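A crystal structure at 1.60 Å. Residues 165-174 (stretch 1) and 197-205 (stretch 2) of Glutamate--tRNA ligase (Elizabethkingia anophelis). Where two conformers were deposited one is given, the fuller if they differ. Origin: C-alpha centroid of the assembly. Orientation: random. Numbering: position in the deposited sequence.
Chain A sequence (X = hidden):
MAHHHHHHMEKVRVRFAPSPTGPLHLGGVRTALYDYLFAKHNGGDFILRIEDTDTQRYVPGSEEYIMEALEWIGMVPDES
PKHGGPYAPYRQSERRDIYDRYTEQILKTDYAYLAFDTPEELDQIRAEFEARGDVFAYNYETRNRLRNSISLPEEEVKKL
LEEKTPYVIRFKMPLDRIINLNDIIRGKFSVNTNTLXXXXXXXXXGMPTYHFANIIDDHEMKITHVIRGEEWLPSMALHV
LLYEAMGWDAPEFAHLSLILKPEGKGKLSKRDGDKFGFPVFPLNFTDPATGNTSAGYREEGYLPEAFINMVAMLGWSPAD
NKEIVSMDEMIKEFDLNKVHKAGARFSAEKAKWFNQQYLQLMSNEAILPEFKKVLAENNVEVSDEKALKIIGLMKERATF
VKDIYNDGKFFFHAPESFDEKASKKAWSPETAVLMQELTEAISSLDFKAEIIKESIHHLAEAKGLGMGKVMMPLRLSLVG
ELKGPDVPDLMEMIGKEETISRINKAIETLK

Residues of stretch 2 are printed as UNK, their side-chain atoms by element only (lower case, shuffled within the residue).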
ATOM      1  N   THR A 165      23.709  20.109  32.724  1.00 36.55           N
ATOM      2  CA  THR A 165      24.161  18.931  31.995  1.00 34.80           C
ATOM      3  C   THR A 165      22.993  18.314  31.236  1.00 32.74           C
ATOM      4  O   THR A 165      21.940  18.064  31.832  1.00 35.14           O
ATOM      5  CB  THR A 165      24.749  17.904  32.963  1.00 36.77           C
ATOM      6  OG1 THR A 165      25.739  18.534  33.791  1.00 36.46           O
ATOM      7  CG2 THR A 165      25.388  16.756  32.206  1.00 30.07           C
ATOM      8  N   PRO A 166      23.126  18.071  29.931  1.00 32.09           N
ATOM      9  CA  PRO A 166      22.038  17.421  29.185  1.00 27.68           C
ATOM     10  C   PRO A 166      21.698  16.063  29.777  1.00 24.49           C
ATOM     11  O   PRO A 166      22.582  15.311  30.193  1.00 26.62           O
ATOM     12  CB  PRO A 166      22.612  17.278  27.771  1.00 29.97           C
ATOM     13  CG  PRO A 166      23.669  18.341  27.682  1.00 31.77           C
ATOM     14  CD  PRO A 166      24.256  18.453  29.063  1.00 36.63           C
ATOM     15  N   TYR A 167      20.402  15.742  29.794  1.00 26.24           N
ATOM     16  CA  TYR A 167      19.960  14.450  30.300  1.00 23.95           C
ATOM     17  C   TYR A 167      18.722  13.986  29.545  1.00 21.68           C
ATOM     18  O   TYR A 167      17.952  14.794  29.012  1.00 22.01           O
ATOM     19  CB  TYR A 167      19.660  14.481  31.815  1.00 24.60           C
ATOM     20  CG  TYR A 167      18.510  15.394  32.216  1.00 28.49           C
ATOM     21  CD1 TYR A 167      17.197  14.927  32.249  1.00 25.99           C
ATOM     22  CD2 TYR A 167      18.741  16.713  32.574  1.00 29.71           C
ATOM     23  CE1 TYR A 167      16.148  15.760  32.608  1.00 31.09           C
ATOM     24  CE2 TYR A 167      17.699  17.553  32.938  1.00 31.16           C
ATOM     25  CZ  TYR A 167      16.408  17.072  32.953  1.00 31.07           C
ATOM     26  OH  TYR A 167      15.375  17.911  33.313  1.00 33.06           O
ATOM     27  N   VAL A 168      18.547  12.669  29.495  1.00 19.66           N
ATOM     28  CA  VAL A 168      17.316  12.064  29.013  1.00 19.45           C
ATOM     29  C   VAL A 168      16.582  11.510  30.225  1.00 17.97           C
ATOM     30  O   VAL A 168      17.147  11.355  31.309  1.00 20.01           O
ATOM     31  CB  VAL A 168      17.550  10.953  27.964  1.00 18.92           C
ATOM     32  CG1 VAL A 168      18.228  11.509  26.700  1.00 18.49           C
ATOM     33  CG2 VAL A 168      18.357   9.781  28.562  1.00 23.26           C
ATOM     34  N   ILE A 169      15.299  11.222  30.043  1.00 17.00           N
ATOM     35  CA  ILE A 169      14.527  10.526  31.064  1.00 18.73           C
ATOM     36  C   ILE A 169      14.278   9.118  30.559  1.00 17.06           C
ATOM     37  O   ILE A 169      13.779   8.934  29.445  1.00 18.10           O
ATOM     38  CB  ILE A 169      13.209  11.253  31.381  1.00 18.47           C
ATOM     39  CG1 ILE A 169      13.500  12.640  31.947  1.00 22.14           C
ATOM     40  CG2 ILE A 169      12.345  10.400  32.328  1.00 20.43           C
ATOM     41  CD1 ILE A 169      12.287  13.542  32.009  1.00 25.19           C
ATOM     42  N   ARG A 170      14.645   8.120  31.367  1.00 16.23           N
ATOM     43  CA  ARG A 170      14.484   6.720  31.015  1.00 14.76           C
ATOM     44  C   ARG A 170      13.423   6.063  31.881  1.00 12.67           C
ATOM     45  O   ARG A 170      13.220   6.445  33.036  1.00 17.11           O
ATOM     46  CB  ARG A 170      15.791   5.948  31.193  1.00 14.01           C
ATOM     47  CG  ARG A 170      16.788   6.204  30.076  1.00 17.69           C
ATOM     48  CD  ARG A 170      18.080   5.407  30.310  1.00 16.24           C
ATOM     49  NE  ARG A 170      19.056   5.711  29.266  1.00 17.69           N
ATOM     50  CZ  ARG A 170      19.118   5.097  28.084  1.00 16.25           C
ATOM     51  NH1 ARG A 170      18.261   4.128  27.781  1.00 18.55           N
ATOM     52  NH2 ARG A 170      20.046   5.461  27.209  1.00 19.05           N
ATOM     53  N   PHE A 171      12.749   5.073  31.304  1.00 15.20           N
ATOM     54  CA  PHE A 171      11.863   4.230  32.089  1.00 14.79           C
ATOM     55  C   PHE A 171      12.697   3.304  32.971  1.00 15.81           C
ATOM     56  O   PHE A 171      13.701   2.759  32.521  1.00 16.87           O
ATOM     57  CB  PHE A 171      10.983   3.399  31.154  1.00 15.05           C
ATOM     58  CG  PHE A 171       9.974   2.556  31.869  1.00 15.08           C
ATOM     59  CD1 PHE A 171       8.786   3.110  32.326  1.00 16.91           C
ATOM     60  CD2 PHE A 171      10.209   1.197  32.073  1.00 14.99           C
ATOM     61  CE1 PHE A 171       7.839   2.325  32.972  1.00 19.59           C
ATOM     62  CE2 PHE A 171       9.266   0.409  32.722  1.00 17.94           C
ATOM     63  CZ  PHE A 171       8.099   0.968  33.188  1.00 16.29           C
ATOM     64  N   LYS A 172      12.275   3.117  34.224  1.00 15.86           N
ATOM     65  CA  LYS A 172      12.972   2.200  35.140  1.00 15.75           C
ATOM     66  C   LYS A 172      12.297   0.828  35.097  1.00 13.72           C
ATOM     67  O   LYS A 172      11.289   0.591  35.773  1.00 17.02           O
ATOM     68  CB  LYS A 172      12.992   2.772  36.550  1.00 16.46           C
ATOM     69  CG  LYS A 172      13.857   1.977  37.529  1.00 15.63           C
ATOM     70  CD  LYS A 172      13.802   2.632  38.905  1.00 23.82           C
ATOM     71  CE  LYS A 172      14.641   1.874  39.912  1.00 32.40           C
ATOM     72  NZ  LYS A 172      13.954   0.645  40.372  1.00 35.73           N
ATOM     73  N   MET A 173      12.862  -0.089  34.318  1.00 14.65           N
ATOM     74  CA  MET A 173      12.255  -1.409  34.183  1.00 14.44           C
ATOM     75  C   MET A 173      12.247  -2.111  35.534  1.00 15.51           C
ATOM     76  O   MET A 173      13.297  -2.182  36.193  1.00 16.17           O
ATOM     77  CB  MET A 173      13.008  -2.282  33.185  1.00 18.98           C
ATOM     78  CG  MET A 173      12.382  -2.348  31.834  1.00 30.87           C
ATOM     79  SD  MET A 173      10.728  -3.077  31.854  1.00 18.70           S
ATOM     80  CE  MET A 173      10.181  -2.315  30.317  1.00 25.22           C
ATOM     81  N   PRO A 174      11.098  -2.627  35.979  1.00 15.05           N
ATOM     82  CA  PRO A 174      11.048  -3.395  37.228  1.00 14.11           C
ATOM     83  C   PRO A 174      11.987  -4.593  37.207  1.00 13.78           C
ATOM     84  O   PRO A 174      12.281  -5.161  36.151  1.00 15.81           O
ATOM     85  CB  PRO A 174       9.583  -3.856  37.303  1.00 17.06           C
ATOM     86  CG  PRO A 174       8.820  -2.847  36.493  1.00 16.15           C
ATOM     87  CD  PRO A 174       9.760  -2.387  35.396  1.00 15.79           C
ATOM     88  N   UNK A 197      14.331  -3.276  28.389  1.00 16.71           N
ATOM     89  CA  UNK A 197      15.321  -2.224  28.584  0.52 15.19           C
ATOM     90  C   UNK A 197      14.694  -0.972  29.180  1.00 16.71           C
ATOM     91  O   UNK A 197      13.475  -0.754  29.089  1.00 19.05           O
ATOM     92  o   UNK A 197      16.805  -2.968  25.329  0.52 29.16           O
ATOM     93  o   UNK A 197      16.897  -4.039  27.242  0.52 24.57           O
ATOM     94  c   UNK A 197      16.609  -3.038  26.561  0.52 20.86           C
ATOM     95  c   UNK A 197      16.000  -1.849  27.263  0.52 17.57           C
ATOM     96  N   UNK A 198      15.556  -0.131  29.759  1.00 15.15           N
ATOM     97  CA  UNK A 198      15.174   1.161  30.333  1.00 14.46           C
ATOM     98  C   UNK A 198      15.054   2.198  29.209  1.00 18.44           C
ATOM     99  O   UNK A 198      15.895   3.089  29.056  1.00 17.09           O
ATOM    100  c   UNK A 198      16.219   1.630  31.346  1.00 15.07           C
ATOM    101  o   UNK A 198      17.272   0.998  33.372  1.00 18.58           O
ATOM    102  o   UNK A 198      15.442  -0.102  32.848  1.00 17.49           O
ATOM    103  c   UNK A 198      16.302   0.766  32.613  1.00 17.49           C
ATOM    104  N   UNK A 199      13.982   2.085  28.417  1.00 17.83           N
ATOM    105  CA  UNK A 199      13.895   2.869  27.192  1.00 16.10           C
ATOM    106  C   UNK A 199      13.808   4.357  27.499  1.00 15.23           C
ATOM    107  O   UNK A 199      13.227   4.781  28.501  1.00 16.60           O
ATOM    108  c   UNK A 199      12.822   1.041  25.736  1.00 22.96           C
ATOM    109  c   UNK A 199      12.249   0.974  24.303  1.00 29.44           C
ATOM    110  c   UNK A 199      12.647  -0.330  23.588  1.00 37.46           C
ATOM    111  n   UNK A 199      11.472  -1.232  23.333  1.00 46.88           N
ATOM    112  c   UNK A 199      12.684   2.448  26.351  1.00 22.01           C
ATOM    113  N   UNK A 200      14.369   5.156  26.590  1.00 14.71           N
ATOM    114  CA  UNK A 200      14.276   6.604  26.714  1.00 17.37           C
ATOM    115  C   UNK A 200      12.835   7.039  26.483  1.00 16.16           C
ATOM    116  O   UNK A 200      12.208   6.663  25.478  1.00 15.73           O
ATOM    117  c   UNK A 200      14.997   8.823  25.774  1.00 17.48           C
ATOM    118  c   UNK A 200      15.215   7.301  25.723  1.00 16.80           C
ATOM    119  c   UNK A 200      16.666   6.966  26.018  1.00 16.83           C
ATOM    120  N   UNK A 201      12.319   7.841  27.408  1.00 14.38           N
ATOM    121  CA  UNK A 201      10.984   8.415  27.349  1.00 16.06           C
ATOM    122  C   UNK A 201      10.992   9.859  26.902  1.00 17.48           C
ATOM    123  O   UNK A 201      10.064  10.275  26.208  1.00 17.31           O
ATOM    124  c   UNK A 201      10.183   6.951  29.306  1.00 16.47           C
ATOM    125  c   UNK A 201       9.375   6.077  28.352  1.00 19.06           C
ATOM    126  c   UNK A 201       9.530   7.022  30.674  1.00 16.47           C
ATOM    127  c   UNK A 201      10.296   8.350  28.716  1.00 15.79           C
ATOM    128  N   UNK A 202      11.994  10.637  27.312  1.00 16.17           N
ATOM    129  CA  UNK A 202      12.087  12.050  26.960  1.00 16.22           C
ATOM    130  C   UNK A 202      13.524  12.335  26.541  1.00 20.51           C
ATOM    131  O   UNK A 202      14.470  11.955  27.239  1.00 18.66           O
ATOM    132  c   UNK A 202      11.664  14.430  27.688  1.00 20.24           C
ATOM    133  c   UNK A 202      10.262  12.547  28.660  1.00 18.92           C
ATOM    134  c   UNK A 202      11.658  12.962  28.131  1.00 17.36           C
ATOM    135  N   UNK A 203      13.691  12.982  25.390  1.00 19.92           N
ATOM    136  CA  UNK A 203      15.005  13.291  24.842  1.00 21.20           C
ATOM    137  C   UNK A 203      15.612  14.523  25.531  1.00 20.42           C
ATOM    138  O   UNK A 203      14.970  15.185  26.348  1.00 23.10           O
ATOM    139  c   UNK A 203      14.884  13.511  23.332  1.00 19.63           C
ATOM    140  c   UNK A 203      14.267  12.328  22.592  1.00 23.72           C
ATOM    141  c   UNK A 203      14.043  12.630  21.100  1.00 29.30           C
ATOM    142  c   UNK A 203      12.973  13.708  20.890  1.00 38.21           C
ATOM    143  n   UNK A 203      12.698  13.982  19.439  1.00 40.35           N
ATOM    144  N   UNK A 204      16.875  14.821  25.178  1.00 23.00           N
ATOM    145  CA  UNK A 204      17.620  15.959  25.729  1.00 29.02           C
ATOM    146  C   UNK A 204      16.873  17.280  25.624  1.00 31.05           C
ATOM    147  O   UNK A 204      17.070  18.169  26.459  1.00 33.12           O
ATOM    148  c   UNK A 204      18.949  16.140  24.992  1.00 38.45           C
ATOM    149  n   UNK A 204      20.990  14.959  24.557  1.00 44.19           N
ATOM    150  o   UNK A 204      19.934  14.588  26.510  1.00 48.54           O
ATOM    151  c   UNK A 204      19.996  15.158  25.416  1.00 45.66           C
ATOM    152  N   UNK A 205      16.070  17.457  24.582  1.00 29.87           N
ATOM    153  CA  UNK A 205      15.389  18.720  24.346  1.00 29.97           C
ATOM    154  C   UNK A 205      14.005  18.789  24.985  1.00 29.74           C
ATOM    155  O   UNK A 205      13.285  19.766  24.757  1.00 32.28           O
ATOM    156  o   UNK A 205      13.963  17.001  22.715  1.00 31.28           O
ATOM    157  c   UNK A 205      15.292  18.995  22.837  1.00 34.66           C
ATOM    158  c   UNK A 205      14.482  17.948  22.086  1.00 41.94           C
ATOM    159  o   UNK A 205      14.363  18.075  20.850  1.00 42.05           O
TER
HETATM  160  O   HOH W   1      14.892  15.010  29.212  1.00 27.86           O
HETATM  161  O   HOH W   2      18.526  18.048  29.002  1.00 34.15           O

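Position 197 has four side-chain atoms: two carbons, the second carrying two oxygens. The first carbon points away from stretch 1. Its backbone O lies 3.4 Å from CG of Met173. A short acid fits; this is Asp197.

Position 198 again has two carbons, the second carrying two oxygens. CB starts sideways, but the end comes nearer to stretch 1. One carboxylate oxygen accepts a hydrogen bond from Met173 N at 3.0 Å. This is Asp198, and the accepting atom is OD1. The same OD1 is 3.4 Å from Phe171 O; both are acceptors, so no hydrogen bond forms there. The backbone O of Asp198 takes a hydrogen bond from Arg170 NH1 at 2.9 Å, near the plane of the guanidinium.

Position 199 has four carbons in a row ending in nitrogen. The first carbon points away from stretch 1, so the contact is made by the backbone. This is Lys199. Its O accepts a hydrogen bond from Phe171 N at 2.9 Å and lies 3.4 Å from Arg170 CA, in a CA-H...O contact. Its N makes a weak hydrogen bond back to Asp197 O, at 3.0 Å.

Position 200 has three carbons, forked at the first. They share a face of the sheet with Arg170. The branching at CB gives Val200. Its CG2 covers one face of the guanidinium, 3.7 Å from Arg170 NH1. Its CG1 is 4.0 Å from Val168 CB.

Position 201 has four carbons, forked at the second. One end carbon sits near the edge of the Phe171 ring. This is Leu201; its CD1 is 3.9 Å from Phe171 CB. Its backbone N donates to Ile169 O at 2.7 Å.

Position 202 has three carbons, forked at the first, on the same face as the Ile169 side chain. This is Val202. Its CB is 4.0 Å from Ile169 CD1. Its O accepts from Ile169 N at 3.0 Å, and its N donates to Ile169 O at 3.3 Å.

Position 203 has four carbons in a row ending in nitrogen. CB points away from stretch 1. This is Lys203. Water 1 donates to its O at 2.9 Å and to Tyr167 O at 3.1 Å, bridging the backbones.

Position 204 has two carbons, the second carrying one oxygen and one nitrogen. This is Asn204. Its CA is 3.5 Å from Tyr167 O, in a CA-H...O contact. Water 2 links its O, at 2.9 Å, to Tyr167 N, at 3.1 Å.

Position 205 has two carbons, the second carrying two oxygens, and does not touch stretch 1. This is Asp205.

The contact is a short antiparallel pairing with a bulge. Ile169 pairs with Val202, and Arg170 with Val200, so the register shifts by one. At the bulge, Ile169 O accepts from two successive amides, Leu201 N and Val202 N. The Asp198 carboxylate extends the contact to Met173, and two waters continue it at Tyr167. Together the stretches bury 738 Å².

Stretch 2, residues 197-205: DDKVLVKND
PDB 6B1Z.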